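Local coordinates for protein UTP--glucose-1-phosphate uridylyltransferase (Acinetobacter baumannii, PDB 6IKX) that catalyses the transfer of a uridylyl group from UTP to alpha-D-glucose 1-phosphate, giving UDP-glucose and diphosphate, at residues A[12-20]-A[257-265]; A[41-49]-A[140-148]. The protein carries 1 engineered substitution. All coordinates share one frame; numbering follows the deposited sequence.

Contact 1: residues A[12-20]-A[257-265]; sequences LGTRFLPAS and DCGSKLGYL. With SO4 (sulfate ion), chain F; EDO (1,2-ethanediol), chain K.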
# COMPACT_ATOMS: atom_id res chain seq x y z
N LEU A 12 -7.58 -14.56 -3.11
CA LEU A 12 -6.53 -13.89 -3.95
C LEU A 12 -6.98 -13.71 -5.39
O LEU A 12 -6.19 -13.16 -6.21
CB LEU A 12 -5.23 -14.68 -3.89
CG LEU A 12 -4.67 -14.88 -2.49
CD1 LEU A 12 -3.20 -15.20 -2.54
CD2 LEU A 12 -4.90 -13.65 -1.63
N GLY A 13 -8.23 -14.09 -5.68
CA GLY A 13 -8.88 -13.90 -6.98
C GLY A 13 -8.21 -14.73 -8.06
O GLY A 13 -7.74 -14.09 -9.03
N THR A 14 -8.09 -16.04 -7.87
CA THR A 14 -7.46 -16.94 -8.85
C THR A 14 -8.32 -17.05 -10.07
O THR A 14 -7.85 -17.14 -11.16
CB THR A 14 -7.03 -18.29 -8.30
OG1 THR A 14 -8.11 -18.90 -7.61
CG2 THR A 14 -5.88 -18.11 -7.38
N ARG A 15 -9.61 -17.06 -9.84
CA ARG A 15 -10.57 -16.91 -10.91
C ARG A 15 -10.52 -15.37 -11.24
O ARG A 15 -10.26 -14.54 -10.35
CB ARG A 15 -11.94 -17.39 -10.47
CG ARG A 15 -11.94 -18.25 -9.20
CD ARG A 15 -13.20 -19.08 -9.02
NE ARG A 15 -14.23 -18.40 -8.25
CZ ARG A 15 -15.49 -18.24 -8.65
NH1 ARG A 15 -16.37 -17.61 -7.90
NH2 ARG A 15 -15.85 -18.72 -9.82
N PHE A 16 -10.76 -15.00 -12.51
CA PHE A 16 -10.67 -13.61 -13.05
C PHE A 16 -9.25 -13.16 -12.83
O PHE A 16 -9.01 -12.10 -12.34
CB PHE A 16 -11.70 -12.63 -12.41
CG PHE A 16 -12.25 -11.62 -13.33
CD1 PHE A 16 -11.74 -11.44 -14.58
CD2 PHE A 16 -13.29 -10.83 -12.92
CE1 PHE A 16 -12.27 -10.50 -15.41
CE2 PHE A 16 -13.81 -9.89 -13.74
CZ PHE A 16 -13.30 -9.73 -15.00
N LEU A 17 -8.30 -13.95 -13.30
CA LEU A 17 -6.92 -13.70 -12.95
C LEU A 17 -6.04 -12.61 -13.41
O LEU A 17 -5.30 -12.11 -12.57
CB LEU A 17 -6.09 -14.95 -12.84
CG LEU A 17 -5.00 -14.68 -11.81
CD1 LEU A 17 -5.50 -13.94 -10.61
CD2 LEU A 17 -4.43 -15.98 -11.36
N PRO A 18 -6.00 -12.25 -14.68
CA PRO A 18 -5.13 -11.13 -15.04
C PRO A 18 -5.67 -9.89 -14.29
O PRO A 18 -4.93 -9.24 -13.61
CB PRO A 18 -5.21 -11.06 -16.56
CG PRO A 18 -6.17 -12.07 -16.98
CD PRO A 18 -6.62 -12.90 -15.83
N ALA A 19 -6.97 -9.67 -14.32
CA ALA A 19 -7.65 -8.48 -13.73
C ALA A 19 -7.40 -8.35 -12.22
O ALA A 19 -7.23 -7.23 -11.80
CB ALA A 19 -9.13 -8.49 -13.98
N SER A 20 -7.32 -9.46 -11.49
CA SER A 20 -7.24 -9.54 -10.00
C SER A 20 -5.80 -9.69 -9.57
O SER A 20 -5.56 -10.02 -8.37
CB SER A 20 -8.01 -10.72 -9.47
OG SER A 20 -9.16 -10.99 -10.26
N ASP A 257 -22.27 -14.13 -11.38
CA ASP A 257 -21.02 -14.64 -10.77
C ASP A 257 -19.87 -13.89 -11.44
O ASP A 257 -19.54 -14.26 -12.58
CB ASP A 257 -20.94 -16.16 -10.88
CG ASP A 257 -19.63 -16.70 -10.31
OD1 ASP A 257 -19.14 -16.12 -9.33
OD2 ASP A 257 -19.10 -17.65 -10.89
N CYS A 258 -19.33 -12.86 -10.76
CA CYS A 258 -18.22 -12.00 -11.25
C CYS A 258 -16.88 -12.72 -11.07
O CYS A 258 -16.00 -12.55 -11.93
CB CYS A 258 -18.25 -10.64 -10.58
SG CYS A 258 -19.77 -9.78 -11.04
N GLY A 259 -16.77 -13.57 -10.05
CA GLY A 259 -15.62 -14.47 -9.88
C GLY A 259 -15.26 -15.20 -11.17
O GLY A 259 -14.13 -15.70 -11.25
N SER A 260 -16.19 -15.27 -12.14
CA SER A 260 -16.01 -15.99 -13.44
C SER A 260 -16.21 -15.04 -14.64
O SER A 260 -17.37 -14.61 -14.89
CB SER A 260 -16.95 -17.15 -13.51
OG SER A 260 -18.02 -16.86 -14.39
N LYS A 261 -15.12 -14.78 -15.39
CA LYS A 261 -15.00 -13.83 -16.54
C LYS A 261 -16.29 -13.72 -17.39
O LYS A 261 -16.63 -12.59 -17.80
CB LYS A 261 -13.78 -14.20 -17.39
CG LYS A 261 -12.43 -14.01 -16.71
CD LYS A 261 -11.21 -14.44 -17.52
CE LYS A 261 -9.91 -14.29 -16.75
NZ LYS A 261 -8.71 -14.56 -17.59
N LEU A 262 -17.01 -14.80 -17.68
CA LEU A 262 -18.24 -14.67 -18.53
C LEU A 262 -19.47 -14.10 -17.76
O LEU A 262 -20.29 -13.37 -18.36
CB LEU A 262 -18.56 -16.04 -19.14
CG LEU A 262 -19.35 -16.00 -20.44
CD1 LEU A 262 -18.57 -15.28 -21.55
CD2 LEU A 262 -19.74 -17.41 -20.86
N GLY A 263 -19.62 -14.44 -16.48
CA GLY A 263 -20.66 -13.89 -15.61
C GLY A 263 -20.33 -12.47 -15.20
O GLY A 263 -21.27 -11.75 -14.90
N TYR A 264 -19.05 -12.09 -15.16
CA TYR A 264 -18.62 -10.67 -15.11
C TYR A 264 -19.14 -9.91 -16.34
O TYR A 264 -19.95 -8.96 -16.16
CB TYR A 264 -17.10 -10.57 -14.96
CG TYR A 264 -16.55 -9.19 -15.14
CD1 TYR A 264 -16.73 -8.20 -14.18
CD2 TYR A 264 -15.87 -8.85 -16.31
CE1 TYR A 264 -16.27 -6.91 -14.38
CE2 TYR A 264 -15.34 -7.58 -16.49
CZ TYR A 264 -15.57 -6.61 -15.53
OH TYR A 264 -15.07 -5.38 -15.74
N LEU A 265 -18.74 -10.31 -17.55
CA LEU A 265 -19.22 -9.70 -18.82
C LEU A 265 -20.76 -9.65 -18.80
O LEU A 265 -21.34 -8.76 -19.40
CB LEU A 265 -18.72 -10.49 -20.05
CG LEU A 265 -17.21 -10.63 -20.27
CD1 LEU A 265 -16.55 -9.27 -20.25
S SO4 F . -10.14 -16.76 -5.15
O1 SO4 F . -11.21 -17.34 -4.35
O2 SO4 F . -9.80 -15.46 -4.62
O3 SO4 F . -10.58 -16.62 -6.53
O4 SO4 F . -8.98 -17.60 -5.07
C1 EDO K . -3.74 -11.66 -5.26
O1 EDO K . -4.46 -11.34 -6.50
C2 EDO K . -2.79 -10.66 -4.64
O2 EDO K . -1.89 -11.23 -3.67
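Arg15 and Phe16 belong to the glycine-rich nucleotide-binding loop that follows strand 4-8. Arg15 meets the turn after strand 254-257, and Phe16 packs against Lys261 and Tyr264. Leu12 to Arg15 are UTP-binding residues; here a sulfate, probably from the crystallisation liquor, accepts bonds from this loop. Thr14 OG1 donates to its O4 at 3.0 Å, and Arg15 N gives a weak bond to O3. The Arg15 chain bends at chi3 (-92°) and lays its guanidinium with one face over Gly259 O. Asp257 comes in at the edge, its carboxylate nearly coplanar with the guanidinium. NH1 of Arg15 to OD1 of Asp257 is a weak, long salt bridge of 3.5 Å. Phe16 is buried. Its CD1 lies 3.4 Å from CG of Lys261. Its ring meets that of Tyr264 obliquely, but the two are modelled too close, so the detail is doubtful. The extended Lys261 chain runs on to Pro18, where NZ of Lys261 is 3.2 Å from CD of Pro18. Tyr264 OH bonds to Thr29 O. Cys258 pairs through its backbone with Asp131, another UTP-binding residue. Leu76 of the second subunit covers Thr14 and Leu17. The contact thus joins the loop after strand 4-8 to the turn between strand 254-257 and helix 261-273.

Contact 2: residues A[41-49]-A[140-148]; sequences REAVEAGIE and QNDLSRMIS. With SO4 (sulfate ion), chain I.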
# COMPACT_ATOMS: atom_id res chain seq x y z
N ARG A 41 -24.28 -1.94 -1.24
CA ARG A 41 -25.58 -1.25 -1.48
C ARG A 41 -26.72 -2.23 -1.12
O ARG A 41 -27.61 -1.85 -0.36
CB ARG A 41 -25.64 -0.62 -2.88
CG ARG A 41 -26.81 0.33 -3.13
CD ARG A 41 -27.03 0.84 -4.55
NE ARG A 41 -25.88 1.51 -5.19
CZ ARG A 41 -25.31 1.17 -6.37
NH1 ARG A 41 -25.74 0.15 -7.09
NH2 ARG A 41 -24.29 1.86 -6.85
N GLU A 42 -26.66 -3.48 -1.60
CA GLU A 42 -27.69 -4.53 -1.34
C GLU A 42 -27.88 -4.72 0.19
O GLU A 42 -29.03 -4.78 0.64
CB GLU A 42 -27.27 -5.81 -2.09
CG GLU A 42 -28.09 -7.08 -1.80
CD GLU A 42 -27.46 -8.37 -2.34
OE1 GLU A 42 -28.01 -9.49 -2.08
OE2 GLU A 42 -26.40 -8.29 -3.03
N ALA A 43 -26.79 -4.83 0.95
CA ALA A 43 -26.80 -5.04 2.41
C ALA A 43 -27.53 -3.89 3.13
O ALA A 43 -28.43 -4.12 3.99
CB ALA A 43 -25.38 -5.13 2.91
N VAL A 44 -27.08 -2.67 2.82
CA VAL A 44 -27.51 -1.41 3.46
C VAL A 44 -29.01 -1.23 3.21
O VAL A 44 -29.73 -0.85 4.16
CB VAL A 44 -26.65 -0.24 2.94
CG1 VAL A 44 -27.35 1.10 3.12
CG2 VAL A 44 -25.28 -0.22 3.63
N GLU A 45 -29.47 -1.59 2.02
CA GLU A 45 -30.90 -1.50 1.59
C GLU A 45 -31.74 -2.68 2.11
O GLU A 45 -32.93 -2.72 1.75
CB GLU A 45 -30.98 -1.39 0.07
CG GLU A 45 -30.99 0.05 -0.40
CD GLU A 45 -30.52 0.24 -1.82
OE1 GLU A 45 -30.79 -0.67 -2.61
OE2 GLU A 45 -29.88 1.27 -2.12
N ALA A 46 -31.17 -3.58 2.91
CA ALA A 46 -31.90 -4.61 3.69
C ALA A 46 -31.74 -4.32 5.19
O ALA A 46 -32.05 -5.20 6.02
CB ALA A 46 -31.37 -5.96 3.31
N GLY A 47 -31.27 -3.11 5.50
CA GLY A 47 -31.19 -2.55 6.86
C GLY A 47 -29.90 -2.92 7.56
O GLY A 47 -29.86 -2.75 8.79
N ILE A 48 -28.87 -3.38 6.84
CA ILE A 48 -27.56 -3.64 7.49
C ILE A 48 -26.94 -2.29 7.85
O ILE A 48 -27.06 -1.31 7.06
CB ILE A 48 -26.62 -4.53 6.64
CG1 ILE A 48 -27.25 -5.90 6.35
CG2 ILE A 48 -25.23 -4.66 7.29
CD1 ILE A 48 -27.49 -6.74 7.59
N GLU A 49 -26.26 -2.25 8.98
CA GLU A 49 -25.65 -1.03 9.55
C GLU A 49 -24.15 -1.18 9.76
O GLU A 49 -23.49 -0.14 9.81
CB GLU A 49 -26.32 -0.73 10.90
CG GLU A 49 -27.70 -0.13 10.70
CD GLU A 49 -28.46 0.25 11.96
OE1 GLU A 49 -27.93 0.02 13.08
OE2 GLU A 49 -29.59 0.74 11.81
N GLN A 140 -38.14 -4.61 -3.48
CA GLN A 140 -37.63 -5.14 -2.18
C GLN A 140 -36.63 -6.27 -2.48
O GLN A 140 -37.04 -7.31 -3.03
CB GLN A 140 -38.74 -5.65 -1.25
CG GLN A 140 -38.21 -6.04 0.13
CD GLN A 140 -39.17 -6.74 1.07
OE1 GLN A 140 -38.81 -7.08 2.21
NE2 GLN A 140 -40.39 -6.97 0.62
N ASN A 141 -35.35 -6.07 -2.14
CA ASN A 141 -34.28 -7.02 -2.54
C ASN A 141 -34.50 -8.33 -1.77
O ASN A 141 -35.17 -8.31 -0.71
CB ASN A 141 -32.88 -6.38 -2.48
CG ASN A 141 -32.30 -6.17 -1.12
OD1 ASN A 141 -32.66 -6.84 -0.15
ND2 ASN A 141 -31.33 -5.26 -1.04
N ASP A 142 -34.06 -9.44 -2.37
CA ASP A 142 -34.07 -10.80 -1.76
C ASP A 142 -33.42 -10.80 -0.37
O ASP A 142 -33.87 -11.56 0.48
CB ASP A 142 -33.37 -11.82 -2.65
CG ASP A 142 -34.11 -12.13 -3.95
OD1 ASP A 142 -35.29 -12.49 -3.86
OD2 ASP A 142 -33.47 -12.05 -5.03
N LEU A 143 -32.35 -10.05 -0.11
CA LEU A 143 -31.69 -10.15 1.21
C LEU A 143 -32.66 -9.68 2.30
O LEU A 143 -32.64 -10.24 3.41
CB LEU A 143 -30.40 -9.34 1.28
CG LEU A 143 -29.74 -9.42 2.66
CD1 LEU A 143 -29.28 -10.83 2.97
CD2 LEU A 143 -28.57 -8.46 2.76
N SER A 144 -33.43 -8.64 2.00
CA SER A 144 -34.41 -8.05 2.95
C SER A 144 -35.57 -9.03 3.14
O SER A 144 -35.93 -9.31 4.30
CB SER A 144 -34.84 -6.71 2.45
OG SER A 144 -36.22 -6.53 2.63
N ARG A 145 -36.12 -9.57 2.05
CA ARG A 145 -37.16 -10.62 2.14
C ARG A 145 -36.66 -11.72 3.07
O ARG A 145 -37.40 -12.12 3.98
CB ARG A 145 -37.44 -11.26 0.79
CG ARG A 145 -38.47 -10.52 -0.03
CD ARG A 145 -38.26 -10.90 -1.46
NE ARG A 145 -38.44 -9.71 -2.24
CZ ARG A 145 -39.61 -9.28 -2.68
NH1 ARG A 145 -40.70 -9.98 -2.42
NH2 ARG A 145 -39.68 -8.16 -3.37
N MET A 146 -35.46 -12.22 2.78
CA MET A 146 -34.85 -13.38 3.47
C MET A 146 -34.57 -13.05 4.95
O MET A 146 -34.77 -13.95 5.76
CB MET A 146 -33.57 -13.81 2.75
CG MET A 146 -32.87 -14.95 3.44
SD MET A 146 -31.68 -15.77 2.38
CE MET A 146 -30.15 -15.09 3.01
N ILE A 147 -34.12 -11.85 5.31
CA ILE A 147 -33.87 -11.43 6.73
C ILE A 147 -35.22 -11.45 7.48
O ILE A 147 -35.29 -12.00 8.61
CB ILE A 147 -33.14 -10.05 6.81
CG1 ILE A 147 -31.68 -10.18 6.35
CG2 ILE A 147 -33.21 -9.44 8.21
CD1 ILE A 147 -30.96 -8.88 6.09
N SER A 148 -36.27 -10.91 6.87
CA SER A 148 -37.60 -10.82 7.54
C SER A 148 -38.07 -12.26 7.79
O SER A 148 -38.31 -12.64 8.96
CB SER A 148 -38.57 -9.95 6.76
OG SER A 148 -39.26 -10.71 5.81
S SO4 I . -44.00 -8.73 -4.71
O1 SO4 I . -43.27 -8.11 -3.63
O2 SO4 I . -45.18 -7.95 -4.98
O3 SO4 I . -44.39 -10.06 -4.31
O4 SO4 I . -43.18 -8.79 -5.90
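Ala46 sits against the first turns of helix 142-153, with its methyl group between Leu143, Ser144 and Ile147. Its CB lies 3.7 Å from CB of Ser144 and 3.8 Å from CD2 of Leu143. Leu143 has CG anti to the backbone N (chi1 179°), and its CD2 branch also reaches CA of Ala43. Ile147 uses its end: CD1 touches Ala46 O at 3.8 Å and lies 4.3 Å from CD1 of Ile48. The small alanine lets the backbones come close, with CA of Ala46 only 4.3 Å from CA of Ser144.

The segment 41-49 turns here because helix 35-44 ends in a Schellman motif. Gly47, at positive phi, is its C-prime residue; Ile48 N bonds to Ala43 O and Gly47 N to Val44 O.

Asn141 forms the polar edge and works in two directions. It is the N-cap of helix 142-153: its OD1 accepts from Ser144 N at 2.9 Å. Its ND2 donates to Glu42 O, also at 2.9 Å, meeting a lone pair in the carbonyl plane. The two bonds fix the rotation of the amide and link the cap of one helix to the last turn of the other. CB of Glu45 and CG of Glu42 flank ND2. The Glu42 carboxylate goes on to a salt bridge with Arg209. Further out, Arg145 grips Gln140 O side-on with NE and NH2 and makes a weak bond to a sulfate.

Asp142 bonds to Tyr249, Gln252 and Gly253. Met146 packs on strands 156-162, 209-212 and 246-250, and Ile147 on Val211. The contact therefore packs the C-terminal end of helix 35-44 against the N-terminal end of helix 142-153, which lies on the central mixed sheet.

Overall arrangement
From the N terminus, the chain leaves strand 4-8 and enters 12-20, the first half of contact 1. Helix 35-44 then leads into 41-49, which takes in its last turn. Strands 50-55, 97-102 and 125-128 follow before 140-148 closes contact 2. Contact 1 closes only at 257-265, at the end of strand 254-257, so the smaller loop lies wholly within the larger and the two do not cross. Their centres are 25 Å apart, on opposite sides of the chain's centre, and their nearest atoms about 11 Å. Contact 1 ties the nucleotide-binding loop to the end of strand 254-257 and to helix 261-273. Contact 2 ties two helix ends together. Both lie in the nucleotidyl transferase region, of the GT-A clan.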